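Local coordinates for divalent-cation tolerance protein CutA (PDB 1V6H) that is probably involved in resistance toward heavy metals and works as a cytoplasmic homotrimer, at residues L27-N32 against D96-N101; N32-L37 against L54-T59. One frame throughout, in Å; residues are numbered along the deposited sequence.

Contact 1 of 2, residues L27-N32 against D96-N101; sequences LAACVN and DWLREN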
loop_
_atom_site.group_PDB
_atom_site.type_symbol
_atom_site.label_atom_id
_atom_site.label_comp_id
_atom_site.label_asym_id
_atom_site.label_seq_id
_atom_site.Cartn_x
_atom_site.Cartn_y
_atom_site.Cartn_z
ATOM N N LEU A 27 14.644 13.779 1.042
ATOM C CA LEU A 27 13.299 13.991 0.527
ATOM C C LEU A 27 12.384 12.886 1.061
ATOM O O LEU A 27 11.164 12.914 0.878
ATOM C CB LEU A 27 13.324 13.986 -1.004
ATOM C CG LEU A 27 14.000 15.242 -1.580
ATOM C CD1 LEU A 27 14.140 15.105 -3.091
ATOM C CD2 LEU A 27 13.166 16.476 -1.234
ATOM N N ALA A 28 13.001 11.911 1.719
ATOM C CA ALA A 28 12.292 10.789 2.321
ATOM C C ALA A 28 13.178 10.198 3.408
ATOM O O ALA A 28 14.411 10.229 3.308
ATOM C CB ALA A 28 11.985 9.736 1.270
ATOM N N ALA A 29 12.556 9.648 4.447
ATOM C CA ALA A 29 13.316 9.058 5.540
ATOM C C ALA A 29 13.592 7.594 5.245
ATOM O O ALA A 29 14.582 7.027 5.706
ATOM C CB ALA A 29 12.533 9.189 6.843
ATOM N N CYS A 30 12.703 6.991 4.466
ATOM C CA CYS A 30 12.816 5.587 4.116
ATOM C C CYS A 30 12.059 5.304 2.830
ATOM O O CYS A 30 11.071 5.974 2.522
ATOM C CB CYS A 30 12.227 4.720 5.239
ATOM S SG CYS A 30 11.857 3.002 4.760
ATOM N N VAL A 31 12.526 4.304 2.093
ATOM C CA VAL A 31 11.871 3.885 0.855
ATOM C C VAL A 31 11.883 2.364 0.769
ATOM O O VAL A 31 12.941 1.756 0.878
ATOM C CB VAL A 31 12.596 4.434 -0.406
ATOM C CG1 VAL A 31 11.972 3.826 -1.670
ATOM C CG2 VAL A 31 12.512 5.956 -0.447
ATOM N N ASN A 32 10.711 1.749 0.597
ATOM C CA ASN A 32 10.634 0.295 0.463
ATOM C C ASN A 32 10.426 -0.015 -1.005
ATOM O O ASN A 32 9.657 0.668 -1.685
ATOM C CB ASN A 32 9.442 -0.303 1.215
ATOM C CG ASN A 32 9.397 0.100 2.663
ATOM O OD1 ASN A 32 10.327 -0.157 3.432
ATOM N ND2 ASN A 32 8.309 0.733 3.047
ATOM N N ASP A 96 8.233 11.179 14.624
ATOM C CA ASP A 96 9.267 12.147 15.007
ATOM C C ASP A 96 10.517 11.848 14.180
ATOM O O ASP A 96 11.169 12.752 13.662
ATOM C CB ASP A 96 9.628 12.031 16.500
ATOM C CG ASP A 96 8.589 12.665 17.416
ATOM O OD1 ASP A 96 7.736 13.433 16.937
ATOM O OD2 ASP A 96 8.638 12.402 18.633
ATOM N N TRP A 97 10.842 10.565 14.064
ATOM C CA TRP A 97 12.004 10.130 13.302
ATOM C C TRP A 97 11.865 10.540 11.832
ATOM O O TRP A 97 12.809 11.062 11.222
ATOM C CB TRP A 97 12.142 8.611 13.409
ATOM C CG TRP A 97 13.185 8.010 12.520
ATOM C CD1 TRP A 97 14.523 7.896 12.777
ATOM C CD2 TRP A 97 12.972 7.426 11.230
ATOM N NE1 TRP A 97 15.154 7.274 11.728
ATOM C CE2 TRP A 97 14.227 6.976 10.763
ATOM C CE3 TRP A 97 11.841 7.239 10.421
ATOM C CZ2 TRP A 97 14.385 6.349 9.521
ATOM C CZ3 TRP A 97 11.997 6.612 9.182
ATOM C CH2 TRP A 97 13.262 6.176 8.747
ATOM N N LEU A 98 10.687 10.299 11.269
ATOM C CA LEU A 98 10.430 10.640 9.876
ATOM C C LEU A 98 10.659 12.134 9.669
ATOM O O LEU A 98 11.353 12.539 8.739
ATOM C CB LEU A 98 8.995 10.259 9.493
ATOM C CG LEU A 98 8.602 10.332 8.010
ATOM C CD1 LEU A 98 7.289 9.603 7.802
ATOM C CD2 LEU A 98 8.473 11.773 7.572
ATOM N N ARG A 99 10.078 12.948 10.545
ATOM C CA ARG A 99 10.236 14.394 10.459
ATOM C C ARG A 99 11.702 14.806 10.609
ATOM O O ARG A 99 12.198 15.633 9.847
ATOM C CB ARG A 99 9.386 15.090 11.532
ATOM C CG ARG A 99 7.888 15.100 11.230
ATOM C CD ARG A 99 7.111 15.889 12.276
ATOM N NE ARG A 99 6.977 15.157 13.532
ATOM C CZ ARG A 99 5.911 14.434 13.868
ATOM N NH1 ARG A 99 4.876 14.351 13.041
ATOM N NH2 ARG A 99 5.885 13.786 15.029
ATOM N N GLU A 100 12.400 14.202 11.566
ATOM C CA GLU A 100 13.798 14.537 11.810
ATOM C C GLU A 100 14.723 14.130 10.674
ATOM O O GLU A 100 15.798 14.713 10.502
ATOM C CB GLU A 100 14.289 13.884 13.106
ATOM C CG GLU A 100 15.632 14.422 13.574
ATOM C CD GLU A 100 16.146 13.737 14.830
ATOM O OE1 GLU A 100 15.380 13.635 15.815
ATOM O OE2 GLU A 100 17.322 13.309 14.830
ATOM N N ASN A 101 14.307 13.137 9.897
ATOM C CA ASN A 101 15.124 12.652 8.792
ATOM C C ASN A 101 14.620 13.053 7.410
ATOM O O ASN A 101 14.899 12.390 6.410
ATOM C CB ASN A 101 15.296 11.130 8.903
ATOM C CG ASN A 101 16.223 10.736 10.050
ATOM O OD1 ASN A 101 17.445 10.728 9.903
ATOM N ND2 ASN A 101 15.644 10.441 11.205
#
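With CG anti to the backbone N (chi1 172°), Trp-97 lays its indole beside its own helix so that the six-membered ring reaches Ala-29, while Asn-101 turns CG away from its carbonyl carbon (chi1 -72°) and brings ND2 over one indole face, toward its rim. Ala-29 is at the centre of the contact. Its CB points into the last turn of helix 92-100 and lies 3.5 Å from Trp-97 CZ3. Ala-29 CB also stands 4.0 Å from both Leu-98 CA and Asn-101 CB, so two helical residues and Asn-101, just past the helix end, close round one methyl group. Ala-29 O approaches the indole obliquely, neither over its face nor at its edge, 3.4 Å from Trp-97 CH2. Next along the chain, Cys-30 brings its CB to the edge of the indole, near the ring plane, 3.9 Å from Trp-97 CH2.

No hydrogen bond crosses between the segments; the polar order is internal to the helix end. Asn-101 ND2 donates to Trp-97 O over 2.9 Å, and this bond keeps the side-chain amide in place. The same oxygen accepts the backbone N of Asn-101, the two donors arriving from opposite faces of the carbonyl plane just where the chain leaves helical geometry. Tyr-94 meets the indole within the helix, and Arg-42 of the second subunit packs on both Trp-97 and Asn-101, placing the contact beside the trimer interface. The arrangement is apolar docking of a C-terminal helix against the start of strand 30-43, outermost in its own chain's sheet, within the ferredoxin-like alpha/beta fold of the CutA family.

Contact 2 of 2, residues N32-L37 against L54-T59; sequences NIVPGL and LLLVKT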
loop_
_atom_site.group_PDB
_atom_site.type_symbol
_atom_site.label_atom_id
_atom_site.label_comp_id
_atom_site.label_asym_id
_atom_site.label_seq_id
_atom_site.Cartn_x
_atom_site.Cartn_y
_atom_site.Cartn_z
ATOM N N ASN A 32 10.711 1.749 0.597
ATOM C CA ASN A 32 10.634 0.295 0.463
ATOM C C ASN A 32 10.426 -0.015 -1.005
ATOM O O ASN A 32 9.657 0.668 -1.685
ATOM C CB ASN A 32 9.442 -0.303 1.215
ATOM C CG ASN A 32 9.397 0.100 2.663
ATOM O OD1 ASN A 32 10.327 -0.157 3.432
ATOM N ND2 ASN A 32 8.309 0.733 3.047
ATOM N N ILE A 33 11.110 -1.044 -1.488
ATOM C CA ILE A 33 10.970 -1.463 -2.871
ATOM C C ILE A 33 10.277 -2.820 -2.855
ATOM O O ILE A 33 10.805 -3.781 -2.302
ATOM C CB ILE A 33 12.344 -1.623 -3.575
ATOM C CG1 ILE A 33 13.112 -0.300 -3.568
ATOM C CG2 ILE A 33 12.132 -2.089 -5.010
ATOM C CD1 ILE A 33 14.518 -0.396 -4.164
ATOM N N VAL A 34 9.083 -2.888 -3.433
ATOM C CA VAL A 34 8.352 -4.144 -3.498
ATOM C C VAL A 34 8.523 -4.654 -4.928
ATOM O O VAL A 34 8.114 -3.997 -5.881
ATOM C CB VAL A 34 6.847 -3.942 -3.197
ATOM C CG1 VAL A 34 6.129 -5.293 -3.200
ATOM C CG2 VAL A 34 6.672 -3.233 -1.862
ATOM N N PRO A 35 9.145 -5.826 -5.098
ATOM C CA PRO A 35 9.338 -6.344 -6.457
ATOM C C PRO A 35 8.223 -7.267 -6.954
ATOM O O PRO A 35 7.253 -7.526 -6.243
ATOM C CB PRO A 35 10.668 -7.076 -6.345
ATOM C CG PRO A 35 10.536 -7.720 -4.988
ATOM C CD PRO A 35 9.938 -6.599 -4.124
ATOM N N GLY A 36 8.375 -7.733 -8.193
ATOM C CA GLY A 36 7.426 -8.663 -8.792
ATOM C C GLY A 36 6.029 -8.232 -9.196
ATOM O O GLY A 36 5.148 -9.080 -9.309
ATOM N N LEU A 37 5.800 -6.943 -9.432
ATOM C CA LEU A 37 4.471 -6.506 -9.844
ATOM C C LEU A 37 4.192 -6.757 -11.324
ATOM O O LEU A 37 5.074 -6.625 -12.168
ATOM C CB LEU A 37 4.277 -5.003 -9.611
ATOM C CG LEU A 37 3.791 -4.442 -8.278
ATOM C CD1 LEU A 37 4.726 -4.838 -7.165
ATOM C CD2 LEU A 37 3.696 -2.899 -8.422
ATOM N N LEU A 54 7.310 -1.580 -7.076
ATOM C CA LEU A 54 6.628 -0.482 -6.392
ATOM C C LEU A 54 7.511 0.134 -5.313
ATOM O O LEU A 54 8.175 -0.587 -4.572
ATOM C CB LEU A 54 5.335 -1.015 -5.750
ATOM C CG LEU A 54 4.530 -0.062 -4.857
ATOM C CD1 LEU A 54 3.959 1.091 -5.682
ATOM C CD2 LEU A 54 3.412 -0.836 -4.190
ATOM N N LEU A 55 7.537 1.464 -5.235
ATOM C CA LEU A 55 8.300 2.120 -4.178
ATOM C C LEU A 55 7.290 2.716 -3.212
ATOM O O LEU A 55 6.285 3.285 -3.636
ATOM C CB LEU A 55 9.187 3.255 -4.711
ATOM C CG LEU A 55 10.290 2.960 -5.731
ATOM C CD1 LEU A 55 11.178 4.195 -5.862
ATOM C CD2 LEU A 55 11.119 1.776 -5.307
ATOM N N LEU A 56 7.553 2.559 -1.918
ATOM C CA LEU A 56 6.715 3.121 -0.864
ATOM C C LEU A 56 7.645 4.128 -0.186
ATOM O O LEU A 56 8.597 3.751 0.491
ATOM C CB LEU A 56 6.278 2.035 0.133
ATOM C CG LEU A 56 5.438 0.861 -0.411
ATOM C CD1 LEU A 56 5.082 -0.103 0.726
ATOM C CD2 LEU A 56 4.167 1.377 -1.056
ATOM N N VAL A 57 7.360 5.409 -0.372
ATOM C CA VAL A 57 8.210 6.468 0.160
ATOM C C VAL A 57 7.628 7.129 1.409
ATOM O O VAL A 57 6.504 7.618 1.378
ATOM C CB VAL A 57 8.422 7.550 -0.916
ATOM C CG1 VAL A 57 9.478 8.555 -0.449
ATOM C CG2 VAL A 57 8.813 6.893 -2.246
ATOM N N LYS A 58 8.386 7.141 2.502
ATOM C CA LYS A 58 7.912 7.773 3.739
ATOM C C LYS A 58 8.468 9.190 3.731
ATOM O O LYS A 58 9.675 9.395 3.892
ATOM C CB LYS A 58 8.420 7.008 4.964
ATOM C CG LYS A 58 8.402 5.508 4.777
ATOM C CD LYS A 58 7.007 4.987 4.470
ATOM C CE LYS A 58 7.099 3.594 3.884
ATOM N NZ LYS A 58 8.074 2.730 4.614
ATOM N N THR A 59 7.581 10.162 3.563
ATOM C CA THR A 59 7.994 11.550 3.451
ATOM C C THR A 59 6.941 12.491 4.046
ATOM O O THR A 59 6.020 12.043 4.744
ATOM C CB THR A 59 8.239 11.879 1.942
ATOM O OG1 THR A 59 8.691 13.228 1.787
ATOM C CG2 THR A 59 6.966 11.685 1.143
#
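Ile-33 and Leu-55 lie side by side and point the same way, with Ile-33 CG1 only 3.4 Å from Leu-55 CD2, tighter than a usual carbon contact. In Leu-55, chi1 of -61° swings CG to the backbone-N side, and from there the CD2 branch turns toward Ile-33. Ala-15 and Ala-19 of helix 12-24 pack against Ile-33 on this face. On the other face Val-34 and Leu-54 meet at their CB atoms, 4.2 Å apart, and Leu-37 sets its CD2 3.7 Å from Leu-54 CB. Val-34 also packs on Val-34 of the third subunit, so this face looks into the trimer.

The two segments are neighbouring strands of a beta hairpin, antiparallel, with 161° between the N-to-C directions of the two segments. Ile-33 and Leu-55 form a non-hydrogen-bonded pair, flanked by the hydrogen-bonded pairs Val-34 with Leu-54 and Asn-32 with Leu-56. In the first, Val-34 N donates to Leu-54 O at 2.7 Å and Leu-54 N returns the bond to Val-34 O; in the second, Leu-56 N gives a 2.8 Å bond to Asn-32 O, answered by Asn-32 N to Leu-56 O. Asn-32 O also receives a CA-H...O contact from Leu-55 CA at 3.2 Å.

Beyond the last pair, Lys-58 bends at chi2 and chi4, and its chain crosses the Asn-32 side chain at about a right angle. Lys-58 is buried, and its NZ forms a salt bridge with Glu-81 of the second subunit.

In the fold
Contacts 1 and 2 have centres about 14 Å apart and follow one another along strand 30-43, sharing Asn-32. Contact 1 brings the start of that strand to the C-terminal helix 92-100, a closure over 63 intervening residues; contact 2 pairs the strand with its hairpin partner 46-60 and falls within that span. They also meet directly: Cys-30 O lies 2.9 Å from Lys-58 N, a probable hydrogen bond, and Ala-28 packs on Val-57. The hairpin pairing thus continues toward the place where the helix docks. Strand 30-43 is outermost in the chain's own four-stranded sheet, yet Cys-30 to Ile-33 pair with a strand of the second subunit, continuing the sheet across the trimer.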